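Local coordinates for protein DOA1 (Saccharomyces cerevisiae, PDB 3ODT) that probably binds ubiquitin through the seven-bladed WD40 beta-propeller domain seen here, and so helps to regulate the turnover of F-box proteins, at residues V25-S30 / V65-E70; C230-P235 / W270-M275. All blocks are in the same frame, centred on the assembly; numbering follows the deposited sequence.

Contact 1. Residues V25-S30 / V65-E70; sequences VAVDDS and VCYDSE
Val25 and Cys66 come within 6.0 Å of each other at their CA atoms, and Val27 and Tyr67 within 6.6 Å, yet no hydrogen bond crosses between 25-30 and 65-70. This is the seam between two neighbouring blades of a WD40 beta-propeller: strands 21-26 and 62-68 are each the first strand of a separate four-stranded antiparallel sheet, and here apolar side chains join them. Val25 points at the other blade, and its forked shape lets one residue make two contacts. Its CG1 methyl meets Val65 CG1 at 3.8 Å, the two side chains passing at a slant. The CG2 methyl rests instead on Tyr67 CB, 4.1 Å away.

Tyr67 suits its place because a flat ring offers a broad surface for the methyl of Val27. Its CG lies anti to the backbone N (chi1 177°), and the ring continues from there to Val27. Val27 CG1 sits over one face, 4.0 Å from the centroid of the Tyr67 ring and 21° off the normal, a CH-pi contact. On the opposite face lies the backbone N of Ser69, while Leu74 from the next strand touches both Val27 and Tyr67. An alanine in place of Tyr67 would keep CB against Val25 but lose the ring, which would probably strip Val27 CG1 of its aromatic partner and open a gap between the blades. The methyl is displaced toward the hydroxyl-bearing end of the ring, where Tyr67 CZ is the atom nearest to Val27 CG1, at 3.7 Å.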
loop_
_atom_site.group_PDB
_atom_site.type_symbol
_atom_site.label_atom_id
_atom_site.label_comp_id
_atom_site.label_asym_id
_atom_site.label_seq_id
_atom_site.Cartn_x
_atom_site.Cartn_y
_atom_site.Cartn_z
ATOM N N VAL A 25 -2.746 0.254 7.053
ATOM C CA VAL A 25 -4.009 0.556 6.419
ATOM C C VAL A 25 -4.918 1.289 7.397
ATOM O O VAL A 25 -4.977 0.955 8.589
ATOM C CB VAL A 25 -4.683 -0.746 5.841
ATOM C CG1 VAL A 25 -5.058 -1.747 6.946
ATOM C CG2 VAL A 25 -5.891 -0.421 4.989
ATOM N N ALA A 26 -5.656 2.272 6.887
ATOM C CA ALA A 26 -6.727 2.899 7.614
ATOM C C ALA A 26 -7.954 1.987 7.621
ATOM O O ALA A 26 -8.367 1.435 6.578
ATOM C CB ALA A 26 -7.092 4.214 6.961
ATOM N N VAL A 27 -8.539 1.824 8.787
ATOM C CA VAL A 27 -9.787 1.103 8.895
ATOM C C VAL A 27 -10.901 2.147 8.989
ATOM O O VAL A 27 -11.873 2.125 8.228
ATOM C CB VAL A 27 -9.764 0.184 10.100
ATOM C CG1 VAL A 27 -11.154 -0.355 10.390
ATOM C CG2 VAL A 27 -8.765 -0.953 9.854
ATOM N N ASP A 28 -10.776 3.041 9.962
ATOM C CA ASP A 28 -11.592 4.253 10.006
ATOM C C ASP A 28 -10.800 5.339 10.729
ATOM O O ASP A 28 -9.631 5.120 11.049
ATOM C CB ASP A 28 -12.978 4.008 10.593
ATOM C CG ASP A 28 -12.958 3.547 12.038
ATOM O OD1 ASP A 28 -12.166 4.043 12.856
ATOM O OD2 ASP A 28 -13.797 2.688 12.379
ATOM N N ASP A 29 -11.397 6.497 10.995
ATOM C CA ASP A 29 -10.641 7.576 11.609
ATOM C C ASP A 29 -10.177 7.262 13.042
ATOM O O ASP A 29 -9.365 7.990 13.607
ATOM C CB ASP A 29 -11.463 8.841 11.644
ATOM C CG ASP A 29 -11.727 9.414 10.284
ATOM O OD1 ASP A 29 -11.112 9.021 9.263
ATOM O OD2 ASP A 29 -12.612 10.289 10.225
ATOM N N SER A 30 -10.699 6.194 13.628
ATOM C CA SER A 30 -10.303 5.781 14.972
ATOM C C SER A 30 -9.612 4.410 15.017
ATOM O O SER A 30 -9.360 3.879 16.099
ATOM C CB SER A 30 -11.500 5.755 15.934
ATOM O OG SER A 30 -12.424 4.711 15.605
ATOM N N VAL A 65 -1.116 -5.743 3.735
ATOM C CA VAL A 65 -2.391 -5.710 4.444
ATOM C C VAL A 65 -3.360 -4.844 3.644
ATOM O O VAL A 65 -2.946 -3.911 2.925
ATOM C CB VAL A 65 -2.222 -5.119 5.889
ATOM C CG1 VAL A 65 -1.903 -3.620 5.842
ATOM C CG2 VAL A 65 -3.423 -5.403 6.789
ATOM N N CYS A 66 -4.647 -5.176 3.759
ATOM C CA CYS A 66 -5.722 -4.309 3.291
ATOM C C CYS A 66 -6.951 -4.593 4.137
ATOM O O CYS A 66 -6.931 -5.469 5.016
ATOM C CB CYS A 66 -6.001 -4.477 1.796
ATOM S SG CYS A 66 -6.746 -6.048 1.327
ATOM N N TYR A 67 -8.019 -3.857 3.863
ATOM C CA TYR A 67 -9.205 -3.920 4.694
ATOM C C TYR A 67 -10.438 -4.081 3.803
ATOM O O TYR A 67 -10.681 -3.266 2.911
ATOM C CB TYR A 67 -9.330 -2.667 5.559
ATOM C CG TYR A 67 -10.593 -2.633 6.404
ATOM C CD1 TYR A 67 -10.865 -3.645 7.320
ATOM C CD2 TYR A 67 -11.505 -1.581 6.302
ATOM C CE1 TYR A 67 -11.988 -3.629 8.079
ATOM C CE2 TYR A 67 -12.639 -1.560 7.074
ATOM C CZ TYR A 67 -12.886 -2.602 7.957
ATOM O OH TYR A 67 -14.020 -2.626 8.745
ATOM N N ASP A 68 -11.159 -5.181 4.026
ATOM C CA ASP A 68 -12.432 -5.454 3.381
ATOM C C ASP A 68 -13.483 -4.835 4.299
ATOM O O ASP A 68 -13.789 -5.334 5.388
ATOM C CB ASP A 68 -12.650 -6.959 3.200
ATOM C CG ASP A 68 -14.053 -7.318 2.679
ATOM O OD1 ASP A 68 -15.028 -6.531 2.856
ATOM O OD2 ASP A 68 -14.194 -8.434 2.107
ATOM N N SER A 69 -14.011 -3.705 3.847
ATOM C CA SER A 69 -14.896 -2.876 4.642
ATOM C C SER A 69 -16.339 -3.406 4.733
ATOM O O SER A 69 -17.136 -2.924 5.549
ATOM C CB SER A 69 -14.900 -1.463 4.057
ATOM O OG SER A 69 -15.139 -1.478 2.647
ATOM N N GLU A 70 -16.712 -4.376 3.916
ATOM C CA GLU A 70 -18.061 -4.943 4.096
ATOM C C GLU A 70 -18.036 -6.144 5.062
ATOM O O GLU A 70 -18.836 -6.213 6.006
ATOM C CB GLU A 70 -18.736 -5.270 2.747
ATOM C CG GLU A 70 -19.201 -3.986 2.009
ATOM C CD GLU A 70 -20.076 -4.226 0.792
ATOM O OE1 GLU A 70 -20.370 -5.405 0.463
ATOM O OE2 GLU A 70 -20.475 -3.207 0.152
#

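Contact 2. Residues C230-P235 / W270-M275; sequences CIKLLP and WSVDCM
Lys232, Cys230 and Cys274 carry this seam between two adjacent propeller blades, whose inner strands run almost parallel: the segments 230-233 and 270-274 differ by 5° in direction, with a closest approach of 6.3 Å between their axes. Lys232 is long enough to reach the neighbouring strand; its chain bends at chi2 and again at chi4 (69°), the last turn placing NZ beside Val272 O. There NZ donates to Val272 O at 2.8 Å, lying in the carbonyl plane. It also forms a salt bridge with Asp273 OD1 at 3.2 Å, approached from 48° above the carboxylate plane. The other oxygen, Asp273 OD2, accepts from Ala26 N. Cys230, small and polarisable, receives the Val272 N-H on its SG at 3.6 Å in a nearly straight bond (178°), and SG also packs on Val272 CG2. Cys274, modelled in two conformations, places its SG near Lys232 CB and Leu234 in the one described; the very close approach to Leu234 is doubtful in detail. Val272 thus has both its backbone N and its O bonded to side chains of the other blade, which implies that a cysteine and a lysine do here what strand-to-strand backbone bonding does within a sheet.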
loop_
_atom_site.group_PDB
_atom_site.type_symbol
_atom_site.label_atom_id
_atom_site.label_comp_id
_atom_site.label_asym_id
_atom_site.label_seq_id
_atom_site.Cartn_x
_atom_site.Cartn_y
_atom_site.Cartn_z
ATOM N N CYS A 230 6.149 3.383 -1.760
ATOM C CA CYS A 230 4.702 3.425 -1.603
ATOM C C CYS A 230 4.232 4.807 -1.978
ATOM O O CYS A 230 4.954 5.777 -1.730
ATOM C CB CYS A 230 4.324 3.126 -0.141
ATOM S SG CYS A 230 2.533 2.936 0.122
ATOM N N ILE A 231 3.065 4.885 -2.629
ATOM C CA ILE A 231 2.362 6.120 -2.908
ATOM C C ILE A 231 0.874 5.909 -2.652
ATOM O O ILE A 231 0.341 4.820 -2.851
ATOM C CB ILE A 231 2.532 6.584 -4.365
ATOM C CG1 ILE A 231 2.304 5.430 -5.335
ATOM C CG2 ILE A 231 3.903 7.177 -4.569
ATOM C CD1 ILE A 231 2.391 5.782 -6.793
ATOM N N LYS A 232 0.219 6.974 -2.209
ATOM C CA LYS A 232 -1.218 7.016 -1.980
ATOM C C LYS A 232 -1.734 8.394 -2.344
ATOM O O LYS A 232 -0.995 9.361 -2.328
ATOM C CB LYS A 232 -1.591 6.727 -0.522
ATOM C CG LYS A 232 -1.266 5.321 -0.043
ATOM C CD LYS A 232 -2.191 4.278 -0.647
ATOM C CE LYS A 232 -1.564 2.897 -0.530
ATOM N NZ LYS A 232 -1.480 2.394 0.891
ATOM N N LEU A 233 -3.005 8.464 -2.682
ATOM C CA LEU A 233 -3.696 9.734 -2.876
ATOM C C LEU A 233 -4.471 10.128 -1.626
ATOM O O LEU A 233 -5.248 9.351 -1.081
ATOM C CB LEU A 233 -4.659 9.663 -4.075
ATOM C CG LEU A 233 -3.995 9.283 -5.395
ATOM C CD1 LEU A 233 -5.018 9.030 -6.501
ATOM C CD2 LEU A 233 -2.987 10.376 -5.794
ATOM N N LEU A 234 -4.241 11.355 -1.172
ATOM C CA LEU A 234 -5.000 11.960 -0.101
ATOM C C LEU A 234 -6.395 12.347 -0.561
ATOM O O LEU A 234 -6.675 12.464 -1.754
ATOM C CB LEU A 234 -4.241 13.198 0.386
ATOM C CG LEU A 234 -2.975 12.857 1.164
ATOM C CD1 LEU A 234 -2.046 14.054 1.229
ATOM C CD2 LEU A 234 -3.326 12.363 2.565
ATOM N N PRO A 235 -7.287 12.557 0.398
ATOM C CA PRO A 235 -8.646 12.990 0.065
ATOM C C PRO A 235 -8.713 14.202 -0.865
ATOM O O PRO A 235 -9.641 14.259 -1.689
ATOM C CB PRO A 235 -9.255 13.335 1.432
ATOM C CG PRO A 235 -8.523 12.437 2.400
ATOM C CD PRO A 235 -7.120 12.267 1.836
ATOM N N TRP A 270 8.486 2.096 4.766
ATOM C CA TRP A 270 7.919 1.079 3.897
ATOM C C TRP A 270 6.541 1.375 3.328
ATOM O O TRP A 270 6.206 0.909 2.241
ATOM C CB TRP A 270 7.869 -0.270 4.613
ATOM C CG TRP A 270 9.196 -0.781 4.969
ATOM C CD1 TRP A 270 9.706 -0.959 6.217
ATOM C CD2 TRP A 270 10.212 -1.183 4.048
ATOM N NE1 TRP A 270 10.992 -1.447 6.134
ATOM C CE2 TRP A 270 11.324 -1.589 4.812
ATOM C CE3 TRP A 270 10.293 -1.216 2.659
ATOM C CZ2 TRP A 270 12.500 -2.039 4.231
ATOM C CZ3 TRP A 270 11.467 -1.683 2.073
ATOM C CH2 TRP A 270 12.563 -2.056 2.862
ATOM N N SER A 271 5.721 2.058 4.116
ATOM C CA SER A 271 4.313 2.152 3.768
ATOM C C SER A 271 3.659 3.399 4.344
ATOM O O SER A 271 3.997 3.867 5.442
ATOM C CB SER A 271 3.595 0.911 4.320
ATOM O OG SER A 271 2.211 0.918 3.968
ATOM N N VAL A 272 2.757 3.956 3.552
ATOM C CA VAL A 272 1.834 4.996 3.994
ATOM C C VAL A 272 0.417 4.650 3.583
ATOM O O VAL A 272 0.183 3.914 2.598
ATOM C CB VAL A 272 2.177 6.377 3.392
ATOM C CG1 VAL A 272 3.465 6.919 4.013
ATOM C CG2 VAL A 272 2.355 6.276 1.865
ATOM N N ASP A 273 -0.528 5.156 4.363
ATOM C CA ASP A 273 -1.931 5.140 3.974
ATOM C C ASP A 273 -2.566 6.394 4.543
ATOM O O ASP A 273 -1.995 7.043 5.406
ATOM C CB ASP A 273 -2.638 3.879 4.468
ATOM C CG ASP A 273 -3.911 3.555 3.666
ATOM O OD1 ASP A 273 -3.895 3.769 2.458
ATOM O OD2 ASP A 273 -4.894 3.076 4.222
ATOM N N CYS A 274 -3.740 6.713 4.002
ATOM C CA CYS A 274 -4.476 7.941 4.307
ATOM C C CYS A 274 -5.854 7.656 4.936
ATOM O O CYS A 274 -6.688 6.949 4.358
ATOM C CB CYS A 274 -4.665 8.775 3.021
ATOM S SG CYS A 274 -3.090 9.248 2.173
HETATM N N MSE A 275 -6.077 8.194 6.132
HETATM C CA MSE A 275 -7.402 8.240 6.718
HETATM C C MSE A 275 -8.320 9.121 5.897
HETATM O O MSE A 275 -7.865 9.997 5.143
HETATM C CB MSE A 275 -7.350 8.807 8.134
HETATM C CG MSE A 275 -7.492 7.788 9.218
HETATM SE SE MSE A 275 -6.973 8.592 10.888
HETATM C CE MSE A 275 -5.139 8.025 10.742
#

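In the fold
Both contacts are seams between the inner strands of adjacent blades, and together they span four consecutive blades: 228-233, 269-274, 21-26 and 62-68. The blade holding 269-274 is completed by strand 9-14 from the start of the chain, so it joins the two ends of the propeller. Both contacts are partly buried, and their chemistry differs with their place. Contact 2, about 7 Å from the centre of the chain to its own centre, relies on the polar bonds of Lys232 and Cys230; contact 1, about 12 Å out, is apolar, a ring meeting a methyl. At the intervening seam the two touch by packing, Ala26 CB lying 3.8 Å from Cys274 O.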